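Local coordinates for core protein VP4 (Bluetongue virus, PDB 2JHP) that caps viral messenger RNA as a multifunctional enzyme that is also one of the proteins of the inner capsid, at residues 16-19 / 24-27; 305-310 / 314-319. All blocks are in the same frame, centred on the assembly; numbering follows the deposited sequence.

Contact 1: 16-19 / 24-27; sequences HIVK and PIWK
In the beta-alpha-beta crossover that opens the chain, V18 and K19, at the short helix 15-18, meet I25 of strand 25-27, an edge strand of a five-stranded parallel sheet. The longer branch of I25 does most of the touching. Its CG1 lies 3.7 Å from V18 CG1, the two side chains running alongside each other in opposite senses, while I25 CG2 touches the same methyl more loosely. V18 sends that methyl across because CG1 stands anti to its backbone N (chi1 152°). At the end of the branch, I25 CD1 reaches the K19 backbone, 3.6 Å from K19 CA and 3.7 Å from K19 O; the first bond of the K19 side chain points away from the strand. Y49 and Y51 of strand 48-51 add to the packing, Y49 against V18 and Y51 against both K19 and I25. W26, the next residue along, faces the other side of the sheet and packs on helix 34-41, and P24 and W26 share backbone hydrogen bonds with Y49. Between the two segments, then, the hold is small and apolar, resting on van der Waals contact; backbone bonds tie the edge strand to strand 48-51, and the short helix probably adds apolar cover.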
ATOM      1  N   HIS A  16     -23.118  24.012 -14.671  1.00 20.71           N
ATOM      2  CA  HIS A  16     -23.611  25.308 -14.212  1.00 20.43           C
ATOM      3  C   HIS A  16     -23.211  25.646 -12.768  1.00 19.66           C
ATOM      4  O   HIS A  16     -23.053  26.823 -12.433  1.00 14.99           O
ATOM      5  CB  HIS A  16     -25.131  25.388 -14.384  1.00 14.26           C
ATOM      6  CG  HIS A  16     -25.887  24.431 -13.517  1.00 51.74           C
ATOM      7  ND1 HIS A  16     -25.868  23.066 -13.723  1.00 -5.47           N
ATOM      8  CD2 HIS A  16     -26.681  24.641 -12.439  1.00 16.12           C
ATOM      9  CE1 HIS A  16     -26.617  22.479 -12.805  1.00 17.35           C
ATOM     10  NE2 HIS A  16     -27.123  23.412 -12.017  1.00 -4.52           N
ATOM     11  N   ILE A  17     -23.047  24.620 -11.928  1.00 22.47           N
ATOM     12  CA  ILE A  17     -22.706  24.801 -10.503  1.00 23.74           C
ATOM     13  C   ILE A  17     -21.276  25.313 -10.348  1.00 12.99           C
ATOM     14  O   ILE A  17     -20.968  26.127  -9.469  1.00 16.54           O
ATOM     15  CB  ILE A  17     -22.825  23.477  -9.702  1.00 26.71           C
ATOM     16  CG1 ILE A  17     -24.059  22.683 -10.126  1.00 13.01           C
ATOM     17  CG2 ILE A  17     -22.855  23.757  -8.193  1.00 16.72           C
ATOM     18  CD1 ILE A  17     -23.892  21.186  -9.972  1.00 48.10           C
ATOM     19  N   VAL A  18     -20.422  24.808 -11.226  1.00 18.94           N
ATOM     20  CA  VAL A  18     -19.001  25.096 -11.261  1.00 11.43           C
ATOM     21  C   VAL A  18     -18.704  26.581 -11.464  1.00 24.99           C
ATOM     22  O   VAL A  18     -17.872  27.147 -10.751  1.00 34.10           O
ATOM     23  CB  VAL A  18     -18.355  24.260 -12.378  1.00 -9.91           C
ATOM     24  CG1 VAL A  18     -17.111  24.939 -12.950  1.00 28.64           C
ATOM     25  CG2 VAL A  18     -18.071  22.847 -11.878  1.00 10.75           C
ATOM     26  N   LYS A  19     -19.402  27.204 -12.416  1.00 30.78           N
ATOM     27  CA  LYS A  19     -19.139  28.594 -12.815  1.00 25.45           C
ATOM     28  C   LYS A  19     -19.134  29.572 -11.636  1.00 17.05           C
ATOM     29  O   LYS A  19     -18.487  30.618 -11.697  1.00 25.09           O
ATOM     30  CB  LYS A  19     -20.141  29.051 -13.883  1.00 26.32           C
ATOM     31  CG  LYS A  19     -19.981  28.392 -15.255  1.00 10.13           C
ATOM     32  CD  LYS A  19     -21.236  28.610 -16.123  1.00 32.13           C
ATOM     33  CE  LYS A  19     -21.201  27.768 -17.404  1.00  6.95           C
ATOM     34  NZ  LYS A  19     -22.536  27.619 -18.078  1.00 -1.09           N
ATOM     35  N   PRO A  24     -10.562  28.032 -11.056  1.00  4.63           N
ATOM     36  CA  PRO A  24     -10.754  28.548 -12.406  1.00 11.06           C
ATOM     37  C   PRO A  24     -11.561  27.547 -13.220  1.00 15.34           C
ATOM     38  O   PRO A  24     -11.702  26.392 -12.804  1.00 -7.94           O
ATOM     39  CB  PRO A  24      -9.331  28.670 -12.969  1.00 -4.94           C
ATOM     40  CG  PRO A  24      -8.407  28.124 -11.930  1.00 -6.34           C
ATOM     41  CD  PRO A  24      -9.199  27.512 -10.836  1.00 12.49           C
ATOM     42  N   ILE A  25     -12.097  28.000 -14.350  1.00 17.50           N
ATOM     43  CA  ILE A  25     -12.932  27.174 -15.218  1.00 13.17           C
ATOM     44  C   ILE A  25     -12.335  27.128 -16.617  1.00 11.33           C
ATOM     45  O   ILE A  25     -11.897  28.147 -17.162  1.00 19.78           O
ATOM     46  CB  ILE A  25     -14.381  27.724 -15.294  1.00 12.86           C
ATOM     47  CG1 ILE A  25     -14.994  27.807 -13.897  1.00-10.25           C
ATOM     48  CG2 ILE A  25     -15.259  26.851 -16.181  1.00 15.90           C
ATOM     49  CD1 ILE A  25     -15.673  29.130 -13.626  1.00 32.01           C
ATOM     50  N   TRP A  26     -12.323  25.936 -17.189  1.00 10.23           N
ATOM     51  CA  TRP A  26     -11.843  25.730 -18.544  1.00 11.15           C
ATOM     52  C   TRP A  26     -13.002  25.233 -19.399  1.00 11.44           C
ATOM     53  O   TRP A  26     -13.493  24.117 -19.202  1.00 15.91           O
ATOM     54  CB  TRP A  26     -10.678  24.731 -18.527  1.00 13.38           C
ATOM     55  CG  TRP A  26     -10.018  24.395 -19.855  1.00 19.20           C
ATOM     56  CD1 TRP A  26     -10.173  25.034 -21.057  1.00 13.59           C
ATOM     57  CD2 TRP A  26      -9.061  23.351 -20.079  1.00  9.15           C
ATOM     58  NE1 TRP A  26      -9.384  24.437 -22.016  1.00 15.71           N
ATOM     59  CE2 TRP A  26      -8.691  23.405 -21.442  1.00 12.50           C
ATOM     60  CE3 TRP A  26      -8.482  22.369 -19.257  1.00 21.95           C
ATOM     61  CZ2 TRP A  26      -7.771  22.512 -22.005  1.00  9.45           C
ATOM     62  CZ3 TRP A  26      -7.562  21.476 -19.821  1.00 20.08           C
ATOM     63  CH2 TRP A  26      -7.215  21.562 -21.181  1.00 10.84           C
ATOM     64  N   LYS A  27     -13.435  26.059 -20.345  1.00 16.51           N
ATOM     65  CA  LYS A  27     -14.413  25.639 -21.342  1.00 14.86           C
ATOM     66  C   LYS A  27     -13.729  25.166 -22.620  1.00 20.23           C
ATOM     67  O   LYS A  27     -13.203  25.971 -23.389  1.00 24.74           O
ATOM     68  CB  LYS A  27     -15.382  26.781 -21.656  1.00 17.97           C
ATOM     69  CG  LYS A  27     -16.305  26.505 -22.832  1.00 12.93           C
ATOM     70  CD  LYS A  27     -17.002  27.774 -23.295  1.00 22.02           C
ATOM     71  CE  LYS A  27     -18.069  27.469 -24.334  1.00 77.38           C
ATOM     72  NZ  LYS A  27     -18.556  28.705 -25.009  1.00 30.51           N
TER

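Contact 2: 305-310 / 314-319; sequences IKHRIP and DEYHCI
Aromatic and apolar side chains, not paired backbones, make this buried contact between two neighbouring sheets: Y316 of strand 315-320 fits against H307, I309 and P310 where strand 302-308 runs out. P310 covers one face of the phenol ring in a CH-pi contact, its CG 4.0 Å from the Y316 ring centroid and 22° off the normal. The imidazole and the tyrosine reach toward each other and meet at their edges: H307 CE1 lies 3.1 Å from Y316 OH, which sits near the imidazole plane. I309 lies roughly perpendicular to the tyrosine, with its CG2 3.7 Å from the same hydroxyl oxygen. Strand 302-308 belongs to the seven-stranded mixed sheet of a Rossmann-like methyltransferase fold, in strand order 3-2-1-4-5-7-6, whereas strand 315-320 pairs with 357-362. The H307 side chain is about 13 Å from a bound S-adenosyl-L-homocysteine, so this histidine does not line that site. CG of Y316 stands between its backbone N and carbonyl carbon (chi1 63°), directing the ring toward P310 and H307. C318, two residues on, brings SG obliquely to the imidazole, 5.1 Å from the H307 centroid, and also touches R287 and E290 of helix 280-295.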
ATOM      1  N   ILE A 305      -3.655 -19.405  23.288  1.00 17.15           N
ATOM      2  CA  ILE A 305      -4.355 -20.003  24.430  1.00 16.82           C
ATOM      3  C   ILE A 305      -5.242 -19.007  25.202  1.00 20.14           C
ATOM      4  O   ILE A 305      -4.868 -17.849  25.422  1.00 16.17           O
ATOM      5  CB  ILE A 305      -3.353 -20.683  25.423  1.00 17.02           C
ATOM      6  CG1 ILE A 305      -2.210 -21.417  24.681  1.00 10.01           C
ATOM      7  CG2 ILE A 305      -4.094 -21.592  26.417  1.00 11.40           C
ATOM      8  CD1 ILE A 305      -2.609 -22.673  23.894  1.00 15.73           C
ATOM      9  N   LYS A 306      -6.417 -19.478  25.607  1.00 22.45           N
ATOM     10  CA  LYS A 306      -7.302 -18.738  26.503  1.00 19.17           C
ATOM     11  C   LYS A 306      -6.562 -18.386  27.791  1.00 29.13           C
ATOM     12  O   LYS A 306      -5.847 -19.220  28.349  1.00 24.70           O
ATOM     13  CB  LYS A 306      -8.524 -19.592  26.824  1.00 14.73           C
ATOM     14  CG  LYS A 306      -9.740 -18.828  27.292  1.00 14.12           C
ATOM     15  CD  LYS A 306     -10.730 -19.772  27.976  1.00 37.30           C
ATOM     16  CE  LYS A 306     -12.172 -19.407  27.666  1.00 48.98           C
ATOM     17  NZ  LYS A 306     -12.390 -17.943  27.725  1.00 19.11           N
ATOM     18  N   HIS A 307      -6.722 -17.154  28.259  1.00 26.95           N
ATOM     19  CA  HIS A 307      -5.975 -16.707  29.422  1.00 15.19           C
ATOM     20  C   HIS A 307      -6.802 -15.867  30.386  1.00 18.27           C
ATOM     21  O   HIS A 307      -6.759 -14.639  30.334  1.00 19.32           O
ATOM     22  CB  HIS A 307      -4.741 -15.917  28.981  1.00 14.63           C
ATOM     23  CG  HIS A 307      -3.709 -15.763  30.051  1.00 14.83           C
ATOM     24  ND1 HIS A 307      -3.677 -14.679  30.901  1.00 37.65           N
ATOM     25  CD2 HIS A 307      -2.674 -16.558  30.413  1.00 13.67           C
ATOM     26  CE1 HIS A 307      -2.663 -14.811  31.738  1.00 11.37           C
ATOM     27  NE2 HIS A 307      -2.041 -15.945  31.467  1.00 23.69           N
ATOM     28  N   ARG A 308      -7.551 -16.521  31.269  1.00 17.81           N
ATOM     29  CA  ARG A 308      -8.275 -15.784  32.319  1.00 17.91           C
ATOM     30  C   ARG A 308      -7.350 -15.483  33.494  1.00 16.82           C
ATOM     31  O   ARG A 308      -6.647 -16.365  33.976  1.00 18.77           O
ATOM     32  CB  ARG A 308      -9.582 -16.484  32.775  1.00 15.17           C
ATOM     33  CG  ARG A 308      -9.565 -18.018  32.807  1.00 38.04           C
ATOM     34  CD  ARG A 308     -10.024 -18.663  31.476  1.00 -8.33           C
ATOM     35  NE  ARG A 308     -11.342 -19.279  31.581  1.00 31.77           N
ATOM     36  CZ  ARG A 308     -11.553 -20.585  31.714  1.00 29.65           C
ATOM     37  NH1 ARG A 308     -10.534 -21.440  31.765  1.00  6.23           N
ATOM     38  NH2 ARG A 308     -12.796 -21.033  31.807  1.00  7.54           N
ATOM     39  N   ILE A 309      -7.337 -14.220  33.916  1.00 13.73           N
ATOM     40  CA  ILE A 309      -6.570 -13.782  35.084  1.00 12.94           C
ATOM     41  C   ILE A 309      -7.293 -14.167  36.375  1.00 13.86           C
ATOM     42  O   ILE A 309      -8.460 -13.810  36.562  1.00 19.60           O
ATOM     43  CB  ILE A 309      -6.360 -12.258  35.096  1.00 23.45           C
ATOM     44  CG1 ILE A 309      -6.165 -11.743  33.674  1.00  4.43           C
ATOM     45  CG2 ILE A 309      -5.184 -11.887  36.015  1.00-10.37           C
ATOM     46  CD1 ILE A 309      -6.631 -10.319  33.446  1.00 18.39           C
ATOM     47  N   PRO A 310      -6.599 -14.903  37.263  1.00  4.57           N
ATOM     48  CA  PRO A 310      -7.122 -15.326  38.574  1.00  2.37           C
ATOM     49  C   PRO A 310      -7.443 -14.153  39.512  1.00-10.91           C
ATOM     50  O   PRO A 310      -6.926 -13.048  39.325  1.00-12.64           O
ATOM     51  CB  PRO A 310      -5.983 -16.175  39.147  1.00  0.89           C
ATOM     52  CG  PRO A 310      -4.751 -15.724  38.410  1.00  5.00           C
ATOM     53  CD  PRO A 310      -5.230 -15.404  37.026  1.00 -7.01           C
ATOM     54  N   ASP A 314      -1.993 -13.048  43.296  1.00 37.35           N
ATOM     55  CA  ASP A 314      -1.466 -11.729  42.944  1.00 40.98           C
ATOM     56  C   ASP A 314      -0.323 -11.827  41.943  1.00 66.39           C
ATOM     57  O   ASP A 314      -0.093 -10.912  41.146  1.00 52.11           O
ATOM     58  CB  ASP A 314      -1.019 -10.975  44.197  1.00 54.52           C
ATOM     59  CG  ASP A 314      -2.097 -10.050  44.725  1.00-13.09           C
ATOM     60  OD1 ASP A 314      -2.775  -9.412  43.875  1.00  2.27           O
ATOM     61  OD2 ASP A 314      -2.274  -9.967  45.978  1.00 -0.09           O
ATOM     62  N   GLU A 315       0.403 -12.935  42.021  1.00 65.18           N
ATOM     63  CA  GLU A 315       1.379 -13.312  41.014  1.00 46.28           C
ATOM     64  C   GLU A 315       1.251 -14.812  40.755  1.00 12.16           C
ATOM     65  O   GLU A 315       0.694 -15.547  41.579  1.00 -3.58           O
ATOM     66  CB  GLU A 315       2.800 -12.946  41.444  1.00 22.83           C
ATOM     67  CG  GLU A 315       3.356 -13.808  42.570  1.00 16.11           C
ATOM     68  CD  GLU A 315       4.872 -13.866  42.584  1.00  8.35           C
ATOM     69  OE1 GLU A 315       5.511 -13.252  41.694  1.00 22.25           O
ATOM     70  OE2 GLU A 315       5.424 -14.531  43.491  1.00 -4.01           O
ATOM     71  N   TYR A 316       1.761 -15.250  39.606  1.00 10.76           N
ATOM     72  CA  TYR A 316       1.620 -16.629  39.146  1.00 27.57           C
ATOM     73  C   TYR A 316       2.457 -16.861  37.895  1.00 17.11           C
ATOM     74  O   TYR A 316       3.093 -15.936  37.379  1.00 23.55           O
ATOM     75  CB  TYR A 316       0.147 -16.968  38.872  1.00 15.88           C
ATOM     76  CG  TYR A 316      -0.511 -16.155  37.768  1.00 -8.49           C
ATOM     77  CD1 TYR A 316      -1.049 -14.885  38.019  1.00 10.56           C
ATOM     78  CD2 TYR A 316      -0.619 -16.666  36.474  1.00 10.93           C
ATOM     79  CE1 TYR A 316      -1.665 -14.144  36.994  1.00-10.06           C
ATOM     80  CE2 TYR A 316      -1.234 -15.943  35.462  1.00-11.34           C
ATOM     81  CZ  TYR A 316      -1.756 -14.683  35.723  1.00 10.20           C
ATOM     82  OH  TYR A 316      -2.356 -13.966  34.711  1.00 11.85           O
ATOM     83  N   HIS A 317       2.448 -18.096  37.405  1.00 11.99           N
ATOM     84  CA  HIS A 317       3.270 -18.458  36.255  1.00 10.55           C
ATOM     85  C   HIS A 317       2.492 -19.127  35.129  1.00  7.64           C
ATOM     86  O   HIS A 317       1.414 -19.695  35.341  1.00 12.61           O
ATOM     87  CB  HIS A 317       4.445 -19.335  36.689  1.00 17.01           C
ATOM     88  CG  HIS A 317       5.397 -18.650  37.618  1.00  8.49           C
ATOM     89  ND1 HIS A 317       6.399 -17.817  37.173  1.00 95.35           N
ATOM     90  CD2 HIS A 317       5.499 -18.678  38.971  1.00 17.04           C
ATOM     91  CE1 HIS A 317       7.081 -17.361  38.209  1.00-15.24           C
ATOM     92  NE2 HIS A 317       6.557 -17.868  39.313  1.00  2.93           N
ATOM     93  N   CYS A 318       3.061 -19.044  33.928  1.00 15.37           N
ATOM     94  CA  CYS A 318       2.490 -19.660  32.743  1.00 10.97           C
ATOM     95  C   CYS A 318       3.550 -19.826  31.645  1.00 14.58           C
ATOM     96  O   CYS A 318       4.666 -19.322  31.770  1.00 25.48           O
ATOM     97  CB  CYS A 318       1.331 -18.813  32.222  1.00 13.70           C
ATOM     98  SG  CYS A 318       1.838 -17.274  31.474  1.00 27.59           S
ATOM     99  N   ILE A 319       3.187 -20.533  30.577  1.00 16.10           N
ATOM    100  CA  ILE A 319       4.078 -20.750  29.450  1.00 32.94           C
ATOM    101  C   ILE A 319       3.623 -19.855  28.300  1.00 19.51           C
ATOM    102  O   ILE A 319       2.527 -20.023  27.762  1.00 24.15           O
ATOM    103  CB  ILE A 319       4.095 -22.225  29.027  1.00 65.17           C
ATOM    104  CG1 ILE A 319       4.562 -23.107  30.190  1.00 25.77           C
ATOM    105  CG2 ILE A 319       4.998 -22.416  27.827  1.00 -7.90           C
ATOM    106  CD1 ILE A 319       4.078 -24.532  30.100  1.00 22.72           C
TER

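Overall arrangement
From the N terminus, strand 7-10 leads into helix 15-18, and contact 1 closes the connection on to strand 25-27, with four residues between its segments. Nearly three hundred residues later, contact 2 closes the turn between strands 302-308 and 315-320, where three residues separate the segments. The two follow in series, neither nested nor crossed, with centres 66 Å apart on opposite sides of the centre of the chain. Contact 1 ties a helix to the edge of the N-terminal parallel sheet; contact 2 ties a methyltransferase-type sheet to a two-stranded one. Each is thus a local closure within its own part of this elongated enzyme, and they do not touch.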